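Local coordinates for beta-glucuronidase (uncultured Clostridium sp., PDB 6U7J), which hydrolyses beta-D-glucuronides as a family 2 glycoside hydrolase and probably helps gut bacteria reactivate estrogens by freeing them from glucuronic acid, at residues B[35-38]-B[39-42]; B[54-57]-B[58-61]; B[66-69]-B[70-73]; B[130-134]-B[135-139]; B[397-400]-B[401-404]. All coordinates share one frame; numbering follows the deposited sequence.

Interaction 1. Residues B[35-38]-B[39-42]; sequences YYKQ and GFEE
With chi1 at 60°, Tyr35 carries its CG between backbone N and carbonyl carbon and lays its ring back over the turn, toward the carboxylate of Glu42; Gln38 runs out almost fully extended below that ring and arrives at the same carboxylate. Glu42 OE2 is gripped twice. Tyr35 OH donates to Glu42 OE2 from the anti side at 3.0 Å, and Gln38 NE2 donates to the same OE2 from well above the carboxylate plane, also at 3.0 Å. Both donors approach the same face of the carboxylate, whose plane stands 84° from the Gln38 amide. The ring is steadied from beneath by Gln38 CB, which sits 3.4 Å under its centre, while Glu41 OE1 passes its edge at 3.9 Å from Tyr35 CE1. A type II turn from Tyr35 to Gln38 feeds into the helix, with Lys37 at the N-cap position. From there Lys37 O accepts Glu41 N at 2.9 Å and Gln38 O accepts Glu42 N at 2.8 Å. Lys37 CG meets the edge of the Phe40 ring at CD2, 3.9 Å away. Two further polar atoms have partners just outside: Gln38 OE1 accepts from Asn34 N, and Glu42 OE1 from Trp44 NE1. This surface helix, 38-41, follows strand 20-32 and is anchored by Phe40, whose ring meets Trp76 and Trp78 of strand 76-85 edge-to-face and rests on strand 104-109.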
loop_
_atom_site.group_PDB
_atom_site.type_symbol
_atom_site.label_atom_id
_atom_site.label_comp_id
_atom_site.label_asym_id
_atom_site.label_seq_id
_atom_site.Cartn_x
_atom_site.Cartn_y
_atom_site.Cartn_z
ATOM N N TYR B 35 20.659 30.024 -15.436
ATOM C CA TYR B 35 21.695 30.331 -14.459
ATOM C C TYR B 35 21.142 31.437 -13.576
ATOM O O TYR B 35 20.110 32.035 -13.886
ATOM C CB TYR B 35 23.030 30.717 -15.126
ATOM C CG TYR B 35 22.946 31.936 -16.027
ATOM C CD1 TYR B 35 23.028 33.222 -15.502
ATOM C CD2 TYR B 35 22.787 31.801 -17.400
ATOM C CE1 TYR B 35 22.958 34.338 -16.320
ATOM C CE2 TYR B 35 22.708 32.920 -18.229
ATOM C CZ TYR B 35 22.801 34.179 -17.682
ATOM O OH TYR B 35 22.712 35.294 -18.496
ATOM N N TYR B 36 21.826 31.700 -12.465
ATOM C CA TYR B 36 21.307 32.652 -11.487
ATOM C C TYR B 36 21.058 34.017 -12.125
ATOM O O TYR B 36 21.974 34.632 -12.682
ATOM C CB TYR B 36 22.274 32.781 -10.314
ATOM C CG TYR B 36 21.729 33.637 -9.198
ATOM C CD1 TYR B 36 20.460 33.405 -8.680
ATOM C CD2 TYR B 36 22.478 34.680 -8.663
ATOM C CE1 TYR B 36 19.946 34.193 -7.651
ATOM C CE2 TYR B 36 21.972 35.477 -7.631
ATOM C CZ TYR B 36 20.704 35.231 -7.133
ATOM O OH TYR B 36 20.194 36.019 -6.113
ATOM N N LYS B 37 19.800 34.463 -12.065
ATOM C CA LYS B 37 19.336 35.775 -12.518
ATOM C C LYS B 37 19.446 35.974 -14.036
ATOM O O LYS B 37 19.461 37.116 -14.505
ATOM C CB LYS B 37 20.066 36.902 -11.770
ATOM C CG LYS B 37 19.625 37.033 -10.304
ATOM C CD LYS B 37 20.125 38.327 -9.663
ATOM C CE LYS B 37 21.649 38.418 -9.727
ATOM N NZ LYS B 37 22.173 39.801 -9.495
ATOM N N GLN B 38 19.464 34.888 -14.820
ATOM C CA GLN B 38 19.570 35.007 -16.273
ATOM C C GLN B 38 18.508 35.935 -16.846
ATOM O O GLN B 38 18.809 36.798 -17.678
ATOM C CB GLN B 38 19.465 33.635 -16.932
ATOM C CG GLN B 38 19.407 33.725 -18.457
ATOM C CD GLN B 38 19.373 32.362 -19.112
ATOM O OE1 GLN B 38 18.950 31.378 -18.503
ATOM N NE2 GLN B 38 19.834 32.291 -20.355
ATOM N N GLY B 39 17.255 35.779 -16.405
ATOM C CA GLY B 39 16.182 36.612 -16.933
ATOM C C GLY B 39 16.419 38.099 -16.730
ATOM O O GLY B 39 16.128 38.911 -17.616
ATOM N N PHE B 40 16.920 38.482 -15.554
ATOM C CA PHE B 40 17.211 39.891 -15.305
ATOM C C PHE B 40 18.396 40.346 -16.140
ATOM O O PHE B 40 18.383 41.447 -16.706
ATOM C CB PHE B 40 17.499 40.137 -13.821
ATOM C CG PHE B 40 16.352 39.814 -12.906
ATOM C CD1 PHE B 40 15.103 40.360 -13.114
ATOM C CD2 PHE B 40 16.536 38.959 -11.829
ATOM C CE1 PHE B 40 14.043 40.055 -12.265
ATOM C CE2 PHE B 40 15.485 38.650 -10.973
ATOM C CZ PHE B 40 14.234 39.196 -11.192
ATOM N N GLU B 41 19.429 39.511 -16.224
ATOM C CA GLU B 41 20.640 39.900 -16.932
ATOM C C GLU B 41 20.388 40.026 -18.427
ATOM O O GLU B 41 20.908 40.943 -19.075
ATOM C CB GLU B 41 21.756 38.890 -16.649
ATOM C CG GLU B 41 22.350 39.050 -15.250
ATOM C CD GLU B 41 23.725 38.422 -15.104
ATOM O OE1 GLU B 41 24.311 37.998 -16.131
ATOM O OE2 GLU B 41 24.218 38.352 -13.953
ATOM N N GLU B 42 19.583 39.133 -18.989
ATOM C CA GLU B 42 19.256 39.176 -20.403
ATOM C C GLU B 42 18.006 39.990 -20.681
ATOM O O GLU B 42 17.554 40.041 -21.833
ATOM C CB GLU B 42 19.116 37.746 -20.936
ATOM C CG GLU B 42 20.395 36.954 -20.715
ATOM C CD GLU B 42 20.386 35.589 -21.385
ATOM O OE1 GLU B 42 19.424 35.288 -22.123
ATOM O OE2 GLU B 42 21.336 34.812 -21.152
#

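Interaction 2. Residues B[54-57]-B[58-61]; sequences DMPV and PSSY
One water holds Pro56 and Ser59 together, donating to Ser59 O at 2.6 Å and to Pro56 O at 2.7 Å. It bridges two carbonyls that could not bond to each other, both being acceptors, and so ties together the two arms of a bend. Ser59 CB also packs on the Pro56 carbonyl oxygen at 3.7 Å and lies 4.0 Å from Pro56 CG. With its OG anti to the backbone N (chi1 -178°), Ser59 sends the hydroxyl forward to Ser60 O at 2.8 Å, approaching that oxygen from somewhat outside the carbonyl plane. Further along, the Met55 chain folds at chi2 and chi3, bringing SD to 3.6 Å from Tyr61 CB, so that the thioether lies against the root of the tyrosine and not against its ring. The Tyr61 ring heads away from this contact to meet Phe30. At the apex, the peptide between Val57 and Pro58 is cis, which swings the chain sharply off the line of strand 53-57. Outside, Pro56 packs on Ala320 of the second subunit, and Ser60 OG accepts from Lys315 N. Largely buried, this is a bend made at a cis peptide before Pro58, at the border of the jelly-roll sugar-binding domain: strand 53-57 pairs with 20-32 in the main sheet, whereas the short 59-60 pairs with 183-184.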
loop_
_atom_site.group_PDB
_atom_site.type_symbol
_atom_site.label_atom_id
_atom_site.label_comp_id
_atom_site.label_asym_id
_atom_site.label_seq_id
_atom_site.Cartn_x
_atom_site.Cartn_y
_atom_site.Cartn_z
ATOM N N ASP B 54 3.606 25.661 -20.739
ATOM C CA ASP B 54 2.389 26.070 -20.039
ATOM C C ASP B 54 2.504 25.829 -18.541
ATOM O O ASP B 54 3.106 24.848 -18.090
ATOM C CB ASP B 54 1.175 25.294 -20.546
ATOM C CG ASP B 54 0.909 25.530 -21.999
ATOM O OD1 ASP B 54 1.236 26.621 -22.491
ATOM O OD2 ASP B 54 0.369 24.621 -22.662
ATOM N N MET B 55 1.883 26.719 -17.760
ATOM C CA MET B 55 1.887 26.585 -16.324
ATOM C C MET B 55 0.572 27.135 -15.779
ATOM O O MET B 55 0.195 28.264 -16.125
ATOM C CB MET B 55 3.072 27.311 -15.676
ATOM C CG MET B 55 3.232 27.017 -14.165
ATOM S SD MET B 55 3.720 25.296 -13.770
ATOM C CE MET B 55 5.183 25.043 -14.749
ATOM N N PRO B 56 -0.144 26.368 -14.964
ATOM C CA PRO B 56 -1.411 26.860 -14.411
ATOM C C PRO B 56 -1.180 27.882 -13.315
ATOM O O PRO B 56 -0.157 27.870 -12.622
ATOM C CB PRO B 56 -2.075 25.596 -13.842
ATOM C CG PRO B 56 -0.908 24.661 -13.536
ATOM C CD PRO B 56 0.131 24.959 -14.607
ATOM N N VAL B 57 -2.162 28.767 -13.161
ATOM C CA VAL B 57 -2.199 29.762 -12.094
ATOM C C VAL B 57 -3.625 29.780 -11.557
ATOM O O VAL B 57 -4.570 29.920 -12.345
ATOM C CB VAL B 57 -1.770 31.152 -12.596
ATOM C CG1 VAL B 57 -2.029 32.214 -11.525
ATOM C CG2 VAL B 57 -0.314 31.153 -12.987
ATOM N N PRO B 58 -3.841 29.624 -10.237
ATOM C CA PRO B 58 -2.814 29.467 -9.206
ATOM C C PRO B 58 -2.349 28.010 -9.027
ATOM O O PRO B 58 -3.132 27.097 -9.274
ATOM C CB PRO B 58 -3.526 29.961 -7.944
ATOM C CG PRO B 58 -4.958 29.574 -8.177
ATOM C CD PRO B 58 -5.200 29.645 -9.660
ATOM N N SER B 59 -1.105 27.831 -8.568
ATOM C CA SER B 59 -0.440 26.531 -8.437
ATOM C C SER B 59 1.027 26.781 -8.131
ATOM O O SER B 59 1.566 27.828 -8.496
ATOM C CB SER B 59 -0.562 25.687 -9.722
ATOM O OG SER B 59 0.052 24.410 -9.579
ATOM N N SER B 60 1.665 25.853 -7.426
ATOM C CA SER B 60 3.115 25.775 -7.439
ATOM C C SER B 60 3.560 25.209 -8.788
ATOM O O SER B 60 2.823 24.459 -9.434
ATOM C CB SER B 60 3.608 24.876 -6.294
ATOM O OG SER B 60 3.012 25.217 -5.036
ATOM N N TYR B 61 4.770 25.563 -9.227
ATOM C CA TYR B 61 5.273 24.946 -10.452
ATOM C C TYR B 61 6.005 23.631 -10.223
ATOM O O TYR B 61 6.295 22.930 -11.199
ATOM C CB TYR B 61 6.205 25.897 -11.223
ATOM C CG TYR B 61 7.467 26.358 -10.504
ATOM C CD1 TYR B 61 8.586 25.543 -10.402
ATOM C CD2 TYR B 61 7.544 27.645 -9.976
ATOM C CE1 TYR B 61 9.739 25.991 -9.756
ATOM C CE2 TYR B 61 8.670 28.094 -9.339
ATOM C CZ TYR B 61 9.770 27.271 -9.231
ATOM O OH TYR B 61 10.900 27.751 -8.595
HETATM O O HOH W 1 1.696 28.720 -10.926
#

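Interaction 3. Residues B[66-69]-B[70-73]; sequences TDQE and LRDH
Arg71 N returns to Asp67 O at 3.2 Å and Asp72 N to Gln68 O at 2.9 Å, two i to i+4 bonds that make up the single short turn of helix 68-71. Asp67 is its N-cap. Its carboxylate folds back over the first turn, so that OD2 takes Leu70 N at 3.1 Å from well above the carboxylate plane, while OD1 makes a weak bond to Glu69 N. A negative group at this end probably also gains from the helix dipole. A second side-chain link runs from the first helical residue to the one just past the last. Gln68 sets CG anti to its N and then kinks at chi2 (-92°), which turns NE2 down the helix to Asp72 OD2 at 2.7 Å; the N-H points almost straight at the oxygen (172°), on its anti side. The Gln68-Asp72 link thus spans the whole of this one-turn helix, which lies between strand 59-60 and strand 76-85 in the sugar-binding domain. Asp72 is also seized by its neighbour Arg71 in a side-on salt bridge, with NE on OD1 at 2.8 Å and NH2 on OD2 at 3.1 Å, so OD2 serves both the glutamine and the arginine, the latter on its syn side. Gln68 CG lies 3.6 Å from Arg71 NH2, and the amide is turned 60° from the guanidinium. Leu70 packs onto Phe30 of strand 20-32. The remaining guanidinium nitrogen, Arg71 NH1, donates to the carbonyl of Glu520 of the third subunit, where Gln68 also packs on Pro519.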
loop_
_atom_site.group_PDB
_atom_site.type_symbol
_atom_site.label_atom_id
_atom_site.label_comp_id
_atom_site.label_asym_id
_atom_site.label_seq_id
_atom_site.Cartn_x
_atom_site.Cartn_y
_atom_site.Cartn_z
ATOM N N THR B 66 7.513 16.650 -15.337
ATOM C CA THR B 66 8.237 15.422 -15.078
ATOM C C THR B 66 9.725 15.682 -14.894
ATOM O O THR B 66 10.508 14.741 -14.795
ATOM C CB THR B 66 7.977 14.440 -16.222
ATOM O OG1 THR B 66 8.461 15.003 -17.435
ATOM C CG2 THR B 66 6.473 14.233 -16.397
ATOM N N ASP B 67 10.106 16.941 -14.764
ATOM C CA ASP B 67 11.494 17.363 -14.820
ATOM C C ASP B 67 12.034 17.618 -13.417
ATOM O O ASP B 67 11.549 18.511 -12.717
ATOM C CB ASP B 67 11.597 18.632 -15.664
ATOM C CG ASP B 67 12.983 19.160 -15.702
ATOM O OD1 ASP B 67 13.922 18.337 -15.777
ATOM O OD2 ASP B 67 13.134 20.391 -15.637
ATOM N N GLN B 68 13.054 16.860 -13.020
ATOM C CA GLN B 68 13.628 17.051 -11.689
ATOM C C GLN B 68 14.284 18.429 -11.536
ATOM O O GLN B 68 14.224 19.032 -10.455
ATOM C CB GLN B 68 14.627 15.928 -11.411
ATOM C CG GLN B 68 15.491 16.117 -10.183
ATOM C CD GLN B 68 16.806 16.806 -10.503
ATOM O OE1 GLN B 68 17.401 16.565 -11.561
ATOM N NE2 GLN B 68 17.265 17.681 -9.596
ATOM N N GLU B 69 14.897 18.952 -12.599
ATOM C CA GLU B 69 15.579 20.237 -12.486
ATOM C C GLU B 69 14.614 21.370 -12.179
ATOM O O GLU B 69 14.959 22.301 -11.442
ATOM C CB GLU B 69 16.363 20.537 -13.760
ATOM C CG GLU B 69 17.653 19.760 -13.846
ATOM C CD GLU B 69 18.001 19.386 -15.261
ATOM O OE1 GLU B 69 17.669 18.244 -15.672
ATOM O OE2 GLU B 69 18.605 20.233 -15.958
ATOM N N LEU B 70 13.403 21.321 -12.727
ATOM C CA LEU B 70 12.422 22.338 -12.373
ATOM C C LEU B 70 11.892 22.124 -10.949
ATOM O O LEU B 70 11.757 23.084 -10.180
ATOM C CB LEU B 70 11.292 22.353 -13.399
ATOM C CG LEU B 70 10.241 23.438 -13.141
ATOM C CD1 LEU B 70 10.887 24.816 -13.113
ATOM C CD2 LEU B 70 9.112 23.386 -14.165
ATOM N N ARG B 71 11.621 20.871 -10.563
ATOM C CA ARG B 71 11.178 20.604 -9.192
ATOM C C ARG B 71 12.166 21.151 -8.163
ATOM O O ARG B 71 11.757 21.782 -7.180
ATOM C CB ARG B 71 10.966 19.098 -8.984
ATOM C CG ARG B 71 10.400 18.716 -7.586
ATOM C CD ARG B 71 10.614 17.198 -7.266
ATOM N NE ARG B 71 12.032 16.870 -7.102
ATOM C CZ ARG B 71 12.583 15.655 -7.243
ATOM N NH1 ARG B 71 11.845 14.592 -7.555
ATOM N NH2 ARG B 71 13.895 15.509 -7.069
ATOM N N ASP B 72 13.465 20.964 -8.391
ATOM C CA ASP B 72 14.508 21.332 -7.442
ATOM C C ASP B 72 15.141 22.698 -7.732
ATOM O O ASP B 72 16.200 23.006 -7.178
ATOM C CB ASP B 72 15.601 20.265 -7.437
ATOM C CG ASP B 72 15.075 18.878 -7.048
ATOM O OD1 ASP B 72 13.981 18.771 -6.435
ATOM O OD2 ASP B 72 15.778 17.894 -7.353
ATOM N N HIS B 73 14.520 23.513 -8.580
ATOM C CA HIS B 73 15.106 24.780 -9.025
ATOM C C HIS B 73 15.399 25.728 -7.856
ATOM O O HIS B 73 14.575 25.910 -6.954
ATOM C CB HIS B 73 14.153 25.440 -10.024
ATOM C CG HIS B 73 14.609 26.776 -10.530
ATOM N ND1 HIS B 73 15.652 26.924 -11.418
ATOM C CD2 HIS B 73 14.134 28.026 -10.299
ATOM C CE1 HIS B 73 15.810 28.208 -11.702
ATOM N NE2 HIS B 73 14.901 28.898 -11.034
#

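Interaction 4. Residues B[130-134]-B[135-139]; sequences EMANE and GENRL
The side-chain amide of Asn137 clasps the backbone of Asn133, a side-chain-to-main-chain contact that closes the loop leading from strand 124-127 into strand 135-144 of the sugar-binding domain. Both ends of the amide are used. Asn137 OD1 accepts Asn133 N at 2.9 Å, in the carbonyl plane and on a lone pair, while Asn137 ND2 donates to Asn133 O at 2.8 Å. The second bond is nearly straight (170°) and lies in the plane of the amide, though it meets the backbone carbonyl a little off that carbonyl's own plane. The torsion chi1 of -68° sets CG beside the backbone N of Asn137 and turns the amide into the loop. A weak third bond, strongly bent, runs from Asn137 ND2 to Gly135 O at 2.9 Å. Ala132 flanks the clasp, its CA 3.4 Å from Asn137 OD1, and the Asn133 side chain crosses that of Asn137 at a slant, yet their amide planes are only 21° apart. Gly135 turns the chain with a positive phi, a backbone shape that suits glycine because a side chain would run into Glu134 O. Outside the loop, Asn110 ND2 also donates to Asn137 OD1, and strand 76-85 pairs with this strand through Val85 and Phe83. Because Asn133 offers its N-H to OD1 and its carbonyl to ND2, the amide of Asn137 fits this pattern in only one of its two flips, so its orientation is fixed and its buried polar atoms are paid for.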
loop_
_atom_site.group_PDB
_atom_site.type_symbol
_atom_site.label_atom_id
_atom_site.label_comp_id
_atom_site.label_asym_id
_atom_site.label_seq_id
_atom_site.Cartn_x
_atom_site.Cartn_y
_atom_site.Cartn_z
ATOM N N GLU B 130 -2.902 54.614 -15.019
ATOM C CA GLU B 130 -2.274 55.448 -16.032
ATOM C C GLU B 130 -1.282 54.683 -16.901
ATOM O O GLU B 130 -0.635 55.290 -17.760
ATOM C CB GLU B 130 -1.591 56.654 -15.379
ATOM C CG GLU B 130 -2.544 57.621 -14.633
ATOM C CD GLU B 130 -3.758 58.097 -15.462
ATOM O OE1 GLU B 130 -3.633 58.307 -16.696
ATOM O OE2 GLU B 130 -4.850 58.279 -14.866
ATOM N N MET B 131 -1.154 53.373 -16.723
ATOM C CA MET B 131 -0.135 52.638 -17.455
ATOM C C MET B 131 -0.674 51.555 -18.371
ATOM O O MET B 131 0.014 51.184 -19.331
ATOM C CB MET B 131 0.856 52.005 -16.482
ATOM C CG MET B 131 1.146 52.883 -15.289
ATOM S SD MET B 131 2.427 52.112 -14.300
ATOM C CE MET B 131 1.647 52.059 -12.701
ATOM N N ALA B 132 -1.855 51.012 -18.097
ATOM C CA ALA B 132 -2.384 49.953 -18.937
ATOM C C ALA B 132 -3.079 50.555 -20.148
ATOM O O ALA B 132 -3.728 51.601 -20.054
ATOM C CB ALA B 132 -3.349 49.070 -18.148
ATOM N N ASN B 133 -2.923 49.909 -21.292
ATOM C CA ASN B 133 -3.623 50.332 -22.493
ATOM C C ASN B 133 -5.017 49.728 -22.524
ATOM O O ASN B 133 -5.268 48.652 -21.969
ATOM C CB ASN B 133 -2.883 49.906 -23.766
ATOM C CG ASN B 133 -1.391 49.838 -23.580
ATOM O OD1 ASN B 133 -0.763 50.801 -23.132
ATOM N ND2 ASN B 133 -0.802 48.693 -23.930
ATOM N N GLU B 134 -5.919 50.422 -23.208
ATOM C CA GLU B 134 -7.164 49.801 -23.627
ATOM C C GLU B 134 -6.858 48.619 -24.538
ATOM O O GLU B 134 -5.953 48.670 -25.373
ATOM C CB GLU B 134 -8.043 50.822 -24.350
ATOM C CG GLU B 134 -9.429 50.321 -24.698
ATOM C CD GLU B 134 -10.249 51.377 -25.426
ATOM O OE1 GLU B 134 -10.704 52.342 -24.768
ATOM O OE2 GLU B 134 -10.439 51.235 -26.656
ATOM N N GLY B 135 -7.604 47.538 -24.367
ATOM C CA GLY B 135 -7.281 46.338 -25.107
ATOM C C GLY B 135 -6.118 45.577 -24.501
ATOM O O GLY B 135 -5.951 45.548 -23.279
ATOM N N GLU B 136 -5.290 44.996 -25.370
ATOM C CA GLU B 136 -4.314 43.988 -24.978
ATOM C C GLU B 136 -3.133 44.582 -24.213
ATOM O O GLU B 136 -2.596 45.629 -24.582
ATOM C CB GLU B 136 -3.817 43.266 -26.231
ATOM C CG GLU B 136 -2.673 42.329 -26.009
ATOM C CD GLU B 136 -2.764 41.091 -26.882
ATOM O OE1 GLU B 136 -3.790 40.375 -26.806
ATOM O OE2 GLU B 136 -1.804 40.841 -27.644
ATOM N N ASN B 137 -2.743 43.905 -23.128
ATOM C CA ASN B 137 -1.547 44.214 -22.349
ATOM C C ASN B 137 -0.752 42.926 -22.117
ATOM O O ASN B 137 -1.292 41.818 -22.198
ATOM C CB ASN B 137 -1.905 44.860 -20.996
ATOM C CG ASN B 137 -2.512 46.256 -21.149
ATOM O OD1 ASN B 137 -1.835 47.261 -20.935
ATOM N ND2 ASN B 137 -3.784 46.318 -21.534
ATOM N N ARG B 138 0.537 43.073 -21.820
ATOM C CA ARG B 138 1.402 41.940 -21.523
ATOM C C ARG B 138 1.832 42.021 -20.070
ATOM O O ARG B 138 2.323 43.064 -19.622
ATOM C CB ARG B 138 2.634 41.903 -22.435
ATOM C CG ARG B 138 3.569 40.724 -22.160
ATOM C CD ARG B 138 4.545 40.451 -23.325
ATOM N NE ARG B 138 5.399 41.598 -23.596
ATOM C CZ ARG B 138 6.521 41.861 -22.936
ATOM N NH1 ARG B 138 6.936 41.042 -21.980
ATOM N NH2 ARG B 138 7.226 42.944 -23.227
ATOM N N LEU B 139 1.646 40.923 -19.343
ATOM C CA LEU B 139 1.953 40.852 -17.920
ATOM C C LEU B 139 3.039 39.804 -17.722
ATOM O O LEU B 139 2.849 38.634 -18.079
ATOM C CB LEU B 139 0.694 40.512 -17.107
ATOM C CG LEU B 139 0.905 40.298 -15.605
ATOM C CD1 LEU B 139 1.619 41.491 -14.965
ATOM C CD2 LEU B 139 -0.421 40.020 -14.892
#

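Interaction 5. Residues B[397-400]-B[401-404]; sequences KELY and QRDK
Lys404 CB sits over one face of the Tyr400 ring, 3.7 Å from its centroid and displaced toward the rim, a CH-pi contact. Lys404 CD continues over the ring to within 3.7 Å of Tyr400 CE2. The lysine holds this line because its CG sits between N and carbonyl carbon (chi1 54°), the rest of the chain extended. One residue back, Leu399 CD1 presses on Asp403 OD2 at 3.4 Å. Arg402 holds that carboxylate in a side-on salt bridge: NE reaches OD1 at 2.6 Å, and NH2 reaches OD2 at 3.0 Å on its syn lone pair. Gln401 OE1 accepts from Lys404 NZ at 3.1 Å, from above the amide plane. Further out, Asp200 binds both of these residues, accepting from Gln401 NE2 and pairing with Lys404 NZ, which Ser202 also holds; Arg402 NH1 donates to Tyr344 O. The helix's i to i+4 backbone bonds underlie these contacts, loosening to weak ones at Lys404. Leu399, Tyr400 and Asp403 rest on Trp412 of strand 409-416: this is the last turn of a helix in a beta-alpha-beta crossover of the TIM barrel.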
loop_
_atom_site.group_PDB
_atom_site.type_symbol
_atom_site.label_atom_id
_atom_site.label_comp_id
_atom_site.label_asym_id
_atom_site.label_seq_id
_atom_site.Cartn_x
_atom_site.Cartn_y
_atom_site.Cartn_z
ATOM N N LYS B 397 2.318 43.776 10.316
ATOM C CA LYS B 397 1.507 44.900 9.860
ATOM C C LYS B 397 0.610 44.488 8.696
ATOM O O LYS B 397 -0.597 44.773 8.692
ATOM C CB LYS B 397 2.439 46.053 9.461
ATOM C CG LYS B 397 1.772 47.255 8.800
ATOM C CD LYS B 397 0.701 47.827 9.679
ATOM C CE LYS B 397 0.341 49.247 9.248
ATOM N NZ LYS B 397 -0.882 49.695 9.983
ATOM N N GLU B 398 1.192 43.810 7.696
ATOM C CA GLU B 398 0.436 43.358 6.529
ATOM C C GLU B 398 -0.626 42.327 6.918
ATOM O O GLU B 398 -1.779 42.413 6.478
ATOM C CB GLU B 398 1.385 42.760 5.493
ATOM C CG GLU B 398 1.995 43.718 4.472
ATOM C CD GLU B 398 2.904 42.970 3.501
ATOM O OE1 GLU B 398 4.046 42.641 3.901
ATOM O OE2 GLU B 398 2.472 42.664 2.359
ATOM N N LEU B 399 -0.251 41.330 7.728
ATOM C CA LEU B 399 -1.235 40.330 8.149
ATOM C C LEU B 399 -2.398 40.982 8.887
ATOM O O LEU B 399 -3.564 40.679 8.604
ATOM C CB LEU B 399 -0.591 39.256 9.034
ATOM C CG LEU B 399 -1.586 38.182 9.486
ATOM C CD1 LEU B 399 -2.281 37.511 8.313
ATOM C CD2 LEU B 399 -0.888 37.149 10.322
ATOM N N TYR B 400 -2.102 41.903 9.816
ATOM C CA TYR B 400 -3.170 42.601 10.533
ATOM C C TYR B 400 -4.072 43.360 9.568
ATOM O O TYR B 400 -5.302 43.276 9.654
ATOM C CB TYR B 400 -2.589 43.551 11.587
ATOM C CG TYR B 400 -3.661 44.399 12.245
ATOM C CD1 TYR B 400 -4.523 43.854 13.187
ATOM C CD2 TYR B 400 -3.842 45.744 11.882
ATOM C CE1 TYR B 400 -5.529 44.624 13.774
ATOM C CE2 TYR B 400 -4.845 46.517 12.449
ATOM C CZ TYR B 400 -5.683 45.957 13.397
ATOM O OH TYR B 400 -6.667 46.727 13.972
ATOM N N GLN B 401 -3.486 44.087 8.618
ATOM C CA GLN B 401 -4.322 44.859 7.704
ATOM C C GLN B 401 -5.247 43.951 6.907
ATOM O O GLN B 401 -6.404 44.304 6.642
ATOM C CB GLN B 401 -3.455 45.699 6.762
ATOM C CG GLN B 401 -2.997 47.028 7.364
ATOM C CD GLN B 401 -4.148 47.992 7.562
ATOM O OE1 GLN B 401 -4.436 48.400 8.686
ATOM N NE2 GLN B 401 -4.827 48.348 6.471
ATOM N N ARG B 402 -4.758 42.773 6.508
ATOM C CA ARG B 402 -5.596 41.876 5.718
ATOM C C ARG B 402 -6.695 41.228 6.559
ATOM O O ARG B 402 -7.841 41.119 6.109
ATOM C CB ARG B 402 -4.733 40.806 5.044
ATOM C CG ARG B 402 -5.437 40.083 3.889
ATOM C CD ARG B 402 -4.700 38.822 3.504
ATOM N NE ARG B 402 -4.893 37.761 4.497
ATOM C CZ ARG B 402 -4.544 36.491 4.321
ATOM N NH1 ARG B 402 -3.970 36.094 3.173
ATOM N NH2 ARG B 402 -4.763 35.613 5.297
ATOM N N ASP B 403 -6.379 40.780 7.778
ATOM C CA ASP B 403 -7.302 39.911 8.509
ATOM C C ASP B 403 -7.962 40.557 9.734
ATOM O O ASP B 403 -8.723 39.875 10.441
ATOM C CB ASP B 403 -6.569 38.621 8.925
ATOM C CG ASP B 403 -6.172 37.739 7.721
ATOM O OD1 ASP B 403 -6.426 38.118 6.547
ATOM O OD2 ASP B 403 -5.587 36.664 7.955
ATOM N N LYS B 404 -7.735 41.853 9.985
ATOM C CA LYS B 404 -8.190 42.476 11.233
ATOM C C LYS B 404 -9.694 42.365 11.418
ATOM O O LYS B 404 -10.175 42.278 12.552
ATOM C CB LYS B 404 -7.779 43.950 11.273
ATOM C CG LYS B 404 -8.230 44.748 10.053
ATOM C CD LYS B 404 -7.584 46.114 9.992
ATOM C CE LYS B 404 -8.169 46.915 8.837
ATOM N NZ LYS B 404 -7.531 48.247 8.685
#

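How the interactions relate
Interactions 1 to 4 belong to the sugar-binding domain, and interaction 5 to the TIM barrel, the domain that in this family carries the active site. Interactions 2 and 3 meet directly: Tyr61 packs on the helix end, Tyr61 CE1 3.6 Å from Leu70 O and Tyr61 OH 3.7 Å from His73 CD2. Interactions 2 and 4 reach the same antiparallel sheet, their centres about 23 Å apart; interaction 1 rests on that sheet through Phe40, and lies about 6 Å from interaction 3 at the nearest atoms. A calcium ion lies about 8 Å from the side chain of Pro58 and about 6 Å from that of Arg402. Interactions 2 and 3 also touch neighbouring subunits.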